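Local coordinates for amino acid amide racemase (Ochrobactrum anthropi, PDB 6GIO), which belongs to the class-III aminotransferase family of pyridoxal-5'-phosphate enzymes and carries that cofactor in a buried pocket, at residues C[204-209]-C[237-242]; C[213-218]-C[347-352]; C[273-278]-C[301-306]. All coordinates share one frame; numbering follows the deposited sequence.

Interaction 1 (C[204-209]-C[237-242]); sequences IEPILS and VDEVKV. With PLP (pyridoxal-5'-phosphate), chain G.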
loop_
_atom_site.group_PDB
_atom_site.type_symbol
_atom_site.label_atom_id
_atom_site.label_comp_id
_atom_site.label_asym_id
_atom_site.label_seq_id
_atom_site.Cartn_x
_atom_site.Cartn_y
_atom_site.Cartn_z
ATOM N N ILE C 204 -16.262 -9.441 -8.908
ATOM C CA ILE C 204 -16.172 -10.864 -9.316
ATOM C C ILE C 204 -14.743 -11.365 -9.218
ATOM O O ILE C 204 -13.852 -10.823 -9.922
ATOM C CB ILE C 204 -16.594 -11.050 -10.789
ATOM C CG1 ILE C 204 -18.066 -10.725 -11.004
ATOM C CG2 ILE C 204 -16.308 -12.467 -11.262
ATOM C CD1 ILE C 204 -18.441 -10.621 -12.484
ATOM N N GLU C 205 -14.502 -12.345 -8.342
ATOM C CA GLU C 205 -13.334 -13.195 -8.478
ATOM C C GLU C 205 -13.655 -14.314 -9.505
ATOM O O GLU C 205 -14.615 -15.069 -9.313
ATOM C CB GLU C 205 -12.977 -13.876 -7.142
ATOM C CG GLU C 205 -12.576 -12.974 -5.989
ATOM C CD GLU C 205 -11.968 -13.773 -4.839
ATOM O OE1 GLU C 205 -12.488 -13.780 -3.733
ATOM O OE2 GLU C 205 -10.948 -14.416 -5.036
ATOM N N PRO C 206 -12.841 -14.455 -10.563
ATOM C CA PRO C 206 -13.076 -15.503 -11.572
ATOM C C PRO C 206 -12.735 -16.913 -11.106
ATOM O O PRO C 206 -13.190 -17.868 -11.698
ATOM C CB PRO C 206 -12.221 -15.077 -12.749
ATOM C CG PRO C 206 -11.124 -14.248 -12.161
ATOM C CD PRO C 206 -11.661 -13.629 -10.889
ATOM N N ILE C 207 -11.953 -17.027 -10.055
ATOM C CA ILE C 207 -11.846 -18.237 -9.239
ATOM C C ILE C 207 -11.872 -17.704 -7.842
ATOM O O ILE C 207 -11.176 -16.741 -7.536
ATOM C CB ILE C 207 -10.508 -18.986 -9.457
ATOM C CG1 ILE C 207 -10.423 -19.426 -10.911
ATOM C CG2 ILE C 207 -10.402 -20.169 -8.502
ATOM C CD1 ILE C 207 -9.086 -19.965 -11.357
ATOM N N LEU C 208 -12.695 -18.279 -6.988
ATOM C CA LEU C 208 -12.828 -17.764 -5.648
ATOM C C LEU C 208 -11.615 -18.278 -4.897
ATOM O O LEU C 208 -11.499 -19.473 -4.713
ATOM C CB LEU C 208 -14.112 -18.289 -5.024
ATOM C CG LEU C 208 -14.492 -17.756 -3.641
ATOM C CD1 LEU C 208 -15.161 -16.407 -3.800
ATOM C CD2 LEU C 208 -15.392 -18.732 -2.922
ATOM N N SER C 209 -10.773 -17.363 -4.442
ATOM C CA SER C 209 -9.401 -17.644 -3.990
ATOM C C SER C 209 -9.365 -18.142 -2.550
ATOM O O SER C 209 -9.395 -19.351 -2.319
ATOM C CB SER C 209 -8.541 -16.382 -4.121
ATOM O OG SER C 209 -9.125 -15.269 -3.428
ATOM N N VAL C 237 -13.708 -7.234 -12.434
ATOM C CA VAL C 237 -13.049 -8.496 -12.154
ATOM C C VAL C 237 -11.746 -8.280 -11.344
ATOM O O VAL C 237 -10.855 -7.520 -11.738
ATOM C CB VAL C 237 -12.740 -9.292 -13.457
ATOM C CG1 VAL C 237 -12.002 -10.577 -13.122
ATOM C CG2 VAL C 237 -14.019 -9.633 -14.207
ATOM N N ASP C 238 -11.649 -8.981 -10.224
ATOM C CA ASP C 238 -10.425 -9.025 -9.388
ATOM C C ASP C 238 -9.479 -10.115 -9.899
ATOM O O ASP C 238 -9.715 -11.301 -9.654
ATOM C CB ASP C 238 -10.837 -9.327 -7.946
ATOM C CG ASP C 238 -9.683 -9.173 -6.958
ATOM O OD1 ASP C 238 -8.524 -9.292 -7.382
ATOM O OD2 ASP C 238 -9.928 -8.923 -5.757
ATOM N N GLU C 239 -8.426 -9.726 -10.610
ATOM C CA GLU C 239 -7.432 -10.660 -11.131
ATOM C C GLU C 239 -6.205 -10.711 -10.203
ATOM O O GLU C 239 -5.168 -11.236 -10.548
ATOM C CB GLU C 239 -7.013 -10.283 -12.546
ATOM C CG GLU C 239 -8.117 -10.450 -13.615
ATOM C CD GLU C 239 -8.219 -11.873 -14.214
ATOM O OE1 GLU C 239 -7.161 -12.542 -14.307
ATOM O OE2 GLU C 239 -9.344 -12.334 -14.607
ATOM N N VAL C 240 -6.335 -10.179 -9.015
ATOM C CA VAL C 240 -5.184 -10.037 -8.157
ATOM C C VAL C 240 -4.499 -11.373 -7.922
ATOM O O VAL C 240 -3.259 -11.459 -7.975
ATOM C CB VAL C 240 -5.573 -9.365 -6.816
ATOM C CG1 VAL C 240 -4.419 -9.470 -5.804
ATOM C CG2 VAL C 240 -5.926 -7.911 -7.059
ATOM N N LYS C 241 -5.292 -12.417 -7.693
ATOM C CA LYS C 241 -4.734 -13.717 -7.273
ATOM C C LYS C 241 -4.389 -14.648 -8.433
ATOM O O LYS C 241 -3.388 -15.296 -8.384
ATOM C CB LYS C 241 -5.717 -14.432 -6.329
ATOM C CG LYS C 241 -5.259 -15.788 -5.789
ATOM C CD LYS C 241 -4.240 -15.625 -4.699
ATOM C CE LYS C 241 -4.075 -16.916 -3.931
ATOM N NZ LYS C 241 -3.022 -16.791 -2.887
ATOM N N VAL C 242 -5.222 -14.722 -9.461
ATOM C CA VAL C 242 -5.096 -15.759 -10.490
ATOM C C VAL C 242 -4.841 -15.128 -11.862
ATOM O O VAL C 242 -4.956 -15.796 -12.912
ATOM C CB VAL C 242 -6.360 -16.683 -10.567
ATOM C CG1 VAL C 242 -6.592 -17.444 -9.271
ATOM C CG2 VAL C 242 -7.610 -15.914 -10.972
HETATM N N1 PLP G . -8.096 -9.532 -4.145
HETATM C C2 PLP G . -7.804 -10.848 -4.291
HETATM C C2A PLP G . -8.609 -11.759 -5.165
HETATM C C3 PLP G . -6.662 -11.455 -3.561
HETATM O O3 PLP G . -6.391 -12.757 -3.709
HETATM C C4 PLP G . -5.806 -10.614 -2.701
HETATM C C4A PLP G . -4.645 -11.213 -1.976
HETATM C C5 PLP G . -6.215 -9.167 -2.623
HETATM C C6 PLP G . -7.340 -8.725 -3.353
HETATM C C5A PLP G . -5.448 -8.216 -1.718
HETATM O O4P PLP G . -4.036 -8.160 -1.958
HETATM P P PLP G . -3.026 -7.640 -0.836
HETATM O O1P PLP G . -1.828 -7.268 -1.653
HETATM O O2P PLP G . -2.770 -8.806 0.101
HETATM O O3P PLP G . -3.701 -6.432 -0.204
#
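Pro206 is the bump here, and the end of strand 234-238 and the loop after it, Val237 to Val242, supply the hollow. Pro206 CD rests 3.3 Å from Asp238 O, and the same atom leans on Val237 CG1. Pro206 CG reaches Glu239 OE2 and Val242 CG2, so the ring edge at CG and CD meets both apolar methyls and polar oxygens. The Glu239 carboxylate is held by Cys252 N and Phe253 N. Ile207 CD1 meets Val242 CG1 at 4.1 Å, the two side chains crossing obliquely, and Ser209 CB sits on Lys241 CG at 3.7 Å, where the lysine chain bends at chi2 and heads for Glu397 and Ala51 O.

One backbone bond pins the start: Asp238 N gives to Ile204 O at 2.9 Å, part of the parallel bridge between Ile204 and Val237. Beyond it the chains part, and their residues line the PLP pocket. Asp238, its CG anti to the backbone N (chi1 -171°), presents OD2 to N1 of PLP, the pairing expected of fold-type I PLP enzymes; OD2 is also hydrogen-bonded to His140 ND1, and OD1 accepts Val240 N at 2.9 Å in an Asx turn. That turn sets Val240 CG1 over a face of the pyridine ring, 3.6 Å from C4 of PLP. Glu205 OE2, near the C2A methyl, is gripped by Ser209 OG and, from above the carboxylate plane, by Ser209 N at 3.0 Å.

Strands 199-204 and 234-238 run side by side, linked through helix 220-229, on which Ile204 packs; strand 262-265 flanks 234-238 on its other side.

Interaction 2 (C[213-218]-C[347-352]); sequences LVVPPP and RGRGLA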
loop_
_atom_site.group_PDB
_atom_site.type_symbol
_atom_site.label_atom_id
_atom_site.label_comp_id
_atom_site.label_asym_id
_atom_site.label_seq_id
_atom_site.Cartn_x
_atom_site.Cartn_y
_atom_site.Cartn_z
ATOM N N LEU C 213 -10.404 -21.820 -3.655
ATOM C CA LEU C 213 -10.024 -22.057 -5.052
ATOM C C LEU C 213 -11.152 -22.741 -5.837
ATOM O O LEU C 213 -10.987 -23.800 -6.496
ATOM C CB LEU C 213 -8.696 -22.816 -5.099
ATOM C CG LEU C 213 -7.507 -21.922 -4.728
ATOM C CD1 LEU C 213 -6.350 -22.715 -4.136
ATOM C CD2 LEU C 213 -7.055 -21.123 -5.947
ATOM N N VAL C 214 -12.316 -22.111 -5.747
ATOM C CA VAL C 214 -13.505 -22.600 -6.383
ATOM C C VAL C 214 -13.664 -22.063 -7.795
ATOM O O VAL C 214 -13.802 -20.863 -7.988
ATOM C CB VAL C 214 -14.752 -22.213 -5.545
ATOM C CG1 VAL C 214 -16.037 -22.686 -6.215
ATOM C CG2 VAL C 214 -14.650 -22.801 -4.159
ATOM N N VAL C 215 -13.661 -22.945 -8.784
ATOM C CA VAL C 215 -13.969 -22.548 -10.143
ATOM C C VAL C 215 -15.477 -22.616 -10.309
ATOM O O VAL C 215 -16.098 -23.671 -10.092
ATOM C CB VAL C 215 -13.352 -23.473 -11.198
ATOM C CG1 VAL C 215 -13.669 -22.984 -12.633
ATOM C CG2 VAL C 215 -11.846 -23.570 -11.015
ATOM N N PRO C 216 -16.089 -21.502 -10.732
ATOM C CA PRO C 216 -17.522 -21.552 -10.871
ATOM C C PRO C 216 -17.973 -22.546 -11.944
ATOM O O PRO C 216 -17.162 -22.908 -12.810
ATOM C CB PRO C 216 -17.885 -20.119 -11.284
ATOM C CG PRO C 216 -16.692 -19.657 -12.043
ATOM C CD PRO C 216 -15.522 -20.266 -11.288
ATOM N N PRO C 217 -19.267 -22.949 -11.904
ATOM C CA PRO C 217 -19.893 -23.708 -12.972
ATOM C C PRO C 217 -19.865 -22.903 -14.254
ATOM O O PRO C 217 -20.039 -21.703 -14.211
ATOM C CB PRO C 217 -21.360 -23.856 -12.523
ATOM C CG PRO C 217 -21.431 -23.350 -11.127
ATOM C CD PRO C 217 -20.263 -22.442 -10.948
ATOM N N PRO C 218 -19.609 -23.555 -15.381
ATOM C CA PRO C 218 -19.510 -22.871 -16.661
ATOM C C PRO C 218 -20.695 -21.990 -16.943
ATOM O O PRO C 218 -21.800 -22.371 -16.653
ATOM C CB PRO C 218 -19.497 -24.028 -17.679
ATOM C CG PRO C 218 -18.892 -25.153 -16.911
ATOM C CD PRO C 218 -19.432 -25.019 -15.517
ATOM N N ARG C 347 -8.726 -28.993 -7.930
ATOM C CA ARG C 347 -9.449 -28.057 -8.841
ATOM C C ARG C 347 -8.585 -26.846 -9.060
ATOM O O ARG C 347 -7.570 -26.655 -8.400
ATOM C CB ARG C 347 -10.829 -27.678 -8.281
ATOM C CG ARG C 347 -10.825 -27.201 -6.823
ATOM C CD ARG C 347 -12.193 -26.664 -6.351
ATOM N NE ARG C 347 -12.101 -26.232 -4.953
ATOM C CZ ARG C 347 -12.439 -26.976 -3.903
ATOM N NH1 ARG C 347 -12.928 -28.180 -4.060
ATOM N NH2 ARG C 347 -12.274 -26.522 -2.682
ATOM N N GLY C 348 -8.957 -26.037 -10.019
ATOM C CA GLY C 348 -8.166 -24.856 -10.315
ATOM C C GLY C 348 -8.069 -24.639 -11.791
ATOM O O GLY C 348 -8.793 -25.270 -12.570
ATOM N N ARG C 349 -7.196 -23.729 -12.185
ATOM C CA ARG C 349 -6.827 -23.627 -13.571
ATOM C C ARG C 349 -5.359 -23.383 -13.641
ATOM O O ARG C 349 -4.835 -22.560 -12.867
ATOM C CB ARG C 349 -7.538 -22.515 -14.266
ATOM C CG ARG C 349 -9.025 -22.558 -14.231
ATOM C CD ARG C 349 -9.494 -21.522 -15.228
ATOM N NE ARG C 349 -10.948 -21.366 -15.304
ATOM C CZ ARG C 349 -11.747 -22.071 -16.093
ATOM N NH1 ARG C 349 -11.248 -23.035 -16.853
ATOM N NH2 ARG C 349 -13.058 -21.823 -16.118
ATOM N N GLY C 350 -4.702 -24.058 -14.588
ATOM C CA GLY C 350 -3.292 -23.849 -14.841
ATOM C C GLY C 350 -2.501 -24.043 -13.562
ATOM O O GLY C 350 -2.644 -25.057 -12.899
ATOM N N LEU C 351 -1.702 -23.054 -13.184
ATOM C CA LEU C 351 -0.909 -23.150 -11.958
ATOM C C LEU C 351 -1.564 -22.491 -10.717
ATOM O O LEU C 351 -0.887 -22.117 -9.752
ATOM C CB LEU C 351 0.510 -22.636 -12.225
ATOM C CG LEU C 351 1.400 -23.604 -13.035
ATOM C CD1 LEU C 351 2.615 -22.869 -13.550
ATOM C CD2 LEU C 351 1.815 -24.832 -12.220
ATOM N N ALA C 352 -2.893 -22.372 -10.750
ATOM C CA ALA C 352 -3.680 -21.996 -9.573
ATOM C C ALA C 352 -4.440 -23.243 -9.184
ATOM O O ALA C 352 -5.462 -23.566 -9.775
ATOM C CB ALA C 352 -4.631 -20.847 -9.885
#
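Arg347 meets Leu213 O with the middle of its side chain, CG to NE. CB points toward 213-218, and chi1 of 50° sets CG between the backbone N and carbonyl carbon, from where the chain runs extended to NE. Leu213 O lies beside this rod: 3.4 Å from Arg347 CG, 3.1 Å from Arg347 CD, and 3.1 Å from Arg347 NE, to which it is joined by a weak, bent hydrogen bond (124° at the hydrogen). The oxygen sits at the edge of the guanidinium, near its plane. At the tip, NH1 pairs with Asp345, while NH2 is shared between Asp356 and Gly212 O.

Val215 makes the second half of the contact with its two methyls. Val215 CG2 abuts Gly348 O at 3.8 Å. Val215 CG1 lies over one face of the Arg349 guanidinium, 3.7 Å from Arg349 NH2, the two side chains crossing at about a right angle. Arg349 NH2 has its salt bridge with Glu256. Residues 349 to 352 form the type II' turn of a beta hairpin joining antiparallel strands 343-349 and 352-357, and on the other segment Leu213 and Val214 form a G1 bulge opposite Leu208.

The chemistry is thus lopsided: one weak bond and the two methyls of Val215 span the segments, and the loop at 213-218 lies against arginines whose charges are paired elsewhere.

Interaction 3 (C[273-278]-C[301-306]); sequences LPLSAV and VATAAG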
loop_
_atom_site.group_PDB
_atom_site.type_symbol
_atom_site.label_atom_id
_atom_site.label_comp_id
_atom_site.label_asym_id
_atom_site.label_seq_id
_atom_site.Cartn_x
_atom_site.Cartn_y
_atom_site.Cartn_z
ATOM N N LEU C 273 7.957 -7.189 -5.882
ATOM C CA LEU C 273 7.880 -5.814 -5.409
ATOM C C LEU C 273 6.409 -5.430 -5.302
ATOM O O LEU C 273 5.577 -5.961 -6.040
ATOM C CB LEU C 273 8.619 -4.841 -6.330
ATOM C CG LEU C 273 10.144 -4.801 -6.158
ATOM C CD1 LEU C 273 10.779 -5.976 -6.868
ATOM C CD2 LEU C 273 10.699 -3.505 -6.716
ATOM N N PRO C 274 6.079 -4.515 -4.390
ATOM C CA PRO C 274 4.684 -4.139 -4.197
ATOM C C PRO C 274 4.135 -3.345 -5.368
ATOM O O PRO C 274 4.588 -2.238 -5.606
ATOM C CB PRO C 274 4.744 -3.223 -2.976
ATOM C CG PRO C 274 6.021 -3.568 -2.303
ATOM C CD PRO C 274 6.959 -3.806 -3.450
ATOM N N LEU C 275 3.174 -3.889 -6.088
ATOM C CA LEU C 275 2.540 -3.124 -7.166
ATOM C C LEU C 275 1.118 -3.644 -7.434
ATOM O O LEU C 275 0.875 -4.889 -7.568
ATOM C CB LEU C 275 3.387 -3.261 -8.434
ATOM C CG LEU C 275 2.883 -2.748 -9.795
ATOM C CD1 LEU C 275 2.809 -1.237 -9.782
ATOM C CD2 LEU C 275 3.833 -3.188 -10.890
ATOM N N SER C 276 0.187 -2.698 -7.579
ATOM C CA SER C 276 -1.175 -3.023 -7.995
ATOM C C SER C 276 -1.627 -2.050 -9.083
ATOM O O SER C 276 -0.974 -1.026 -9.331
ATOM C CB SER C 276 -2.126 -2.979 -6.805
ATOM O OG SER C 276 -2.333 -1.651 -6.272
ATOM N N ALA C 277 -2.740 -2.361 -9.725
ATOM C CA ALA C 277 -3.304 -1.452 -10.717
ATOM C C ALA C 277 -4.780 -1.645 -10.903
ATOM O O ALA C 277 -5.287 -2.736 -10.675
ATOM C CB ALA C 277 -2.598 -1.570 -12.043
ATOM N N VAL C 278 -5.441 -0.576 -11.355
ATOM C CA VAL C 278 -6.841 -0.597 -11.729
ATOM C C VAL C 278 -6.951 -0.070 -13.162
ATOM O O VAL C 278 -6.461 1.021 -13.509
ATOM C CB VAL C 278 -7.705 0.272 -10.796
ATOM C CG1 VAL C 278 -9.159 0.288 -11.241
ATOM C CG2 VAL C 278 -7.634 -0.236 -9.362
ATOM N N VAL C 301 10.580 2.153 -9.729
ATOM C CA VAL C 301 11.191 0.861 -9.406
ATOM C C VAL C 301 10.182 -0.286 -9.499
ATOM O O VAL C 301 10.414 -1.268 -10.205
ATOM C CB VAL C 301 11.835 0.910 -8.016
ATOM C CG1 VAL C 301 12.438 -0.433 -7.660
ATOM C CG2 VAL C 301 12.915 2.002 -7.995
ATOM N N ALA C 302 9.038 -0.139 -8.823
ATOM C CA ALA C 302 8.014 -1.144 -8.803
ATOM C C ALA C 302 7.447 -1.278 -10.188
ATOM O O ALA C 302 7.236 -2.406 -10.618
ATOM C CB ALA C 302 6.914 -0.761 -7.818
ATOM N N THR C 303 7.221 -0.145 -10.891
ATOM C CA THR C 303 6.631 -0.235 -12.255
ATOM C C THR C 303 7.591 -0.850 -13.256
ATOM O O THR C 303 7.154 -1.603 -14.125
ATOM C CB THR C 303 6.061 1.097 -12.795
ATOM O OG1 THR C 303 7.055 2.109 -12.791
ATOM C CG2 THR C 303 4.924 1.568 -11.928
ATOM N N ALA C 304 8.894 -0.575 -13.127
ATOM C CA ALA C 304 9.873 -1.258 -13.962
ATOM C C ALA C 304 9.816 -2.795 -13.737
ATOM O O ALA C 304 9.851 -3.562 -14.708
ATOM C CB ALA C 304 11.290 -0.714 -13.750
ATOM N N ALA C 305 9.736 -3.245 -12.471
ATOM C CA ALA C 305 9.615 -4.674 -12.191
ATOM C C ALA C 305 8.370 -5.260 -12.893
ATOM O O ALA C 305 8.397 -6.343 -13.468
ATOM C CB ALA C 305 9.581 -4.931 -10.690
ATOM N N GLY C 306 7.277 -4.530 -12.856
ATOM C CA GLY C 306 6.048 -4.993 -13.516
ATOM C C GLY C 306 6.182 -5.126 -15.023
ATOM O O GLY C 306 5.603 -6.028 -15.636
#
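Leu275 and Leu273 reach helix 300-315 by different turns at CB. In Leu275, CG is anti to the backbone N (chi1 171°), which turns the isopropyl end onto the helix between Ala302, Thr303 and Gly306. In Leu273, CG is anti to the carbonyl carbon instead (chi1 -79°), and its two methyls spread over Val301 and Ala305, one turn apart. Both leucines start with CB directed at the helix, while Pro274 between them does not.

The fit is close. Leu275 CD2 lies against the backbone, 3.5 Å from Ala302 O and 3.9 Å from the CA of Gly306, which has no side chain. Leu275 CD1 meets Thr303 CG2 at 4.1 Å, the two side chains at about a right angle. Leu273 CD2 touches Val301 CG1 at 3.7 Å, and Leu273 CD1 reaches Ala305 CB at 4.1 Å. Ala302 CB lies between the two leucine contacts, 3.5 Å from Pro274 O.

Around this pair, Leu275 also meets Leu90 of helix 85-97 and Phe108 of strand 104-109, and Leu273 meets Val67 of helix 61-72. Pro274 packs on Asn299 of the second subunit, which places the contact beside the dimer interface.

Residues 273-275 lead into strand 276-281 and pack its start against helix 300-315. Mostly carbon meets carbon, with two carbonyl oxygens touched by methyls; Ala302 O keeps its helical bond from Gly306 N, and Thr303 OG1 bonds to Asn299 O of its own chain. Cohesion therefore rests on burial and shape, with small residues letting the leucines approach the helix backbone.

Overall arrangement
Interactions 1 and 2 adjoin, their centres 10 Å apart: the chain leaving strand 199-204 lines the cofactor pocket at 204-209, then passes at 213-218 to strand 343-349, outermost within this chain in the second sheet. Leu208 O and Val214 N tie the two by a probable hydrogen bond. Interaction 3 stands apart, 18 Å from interaction 1 and 26 Å from interaction 2 between centres, across the middle of the chain from the latter. It shares the cofactor-bearing sheet with interaction 1, through strand 276-281. Since 213-218 falls between the segments of interaction 1, interactions 1 and 2 interleave; interaction 3 follows, and 347-352 comes last. Together they join that sheet to the second sheet and to helix 300-315.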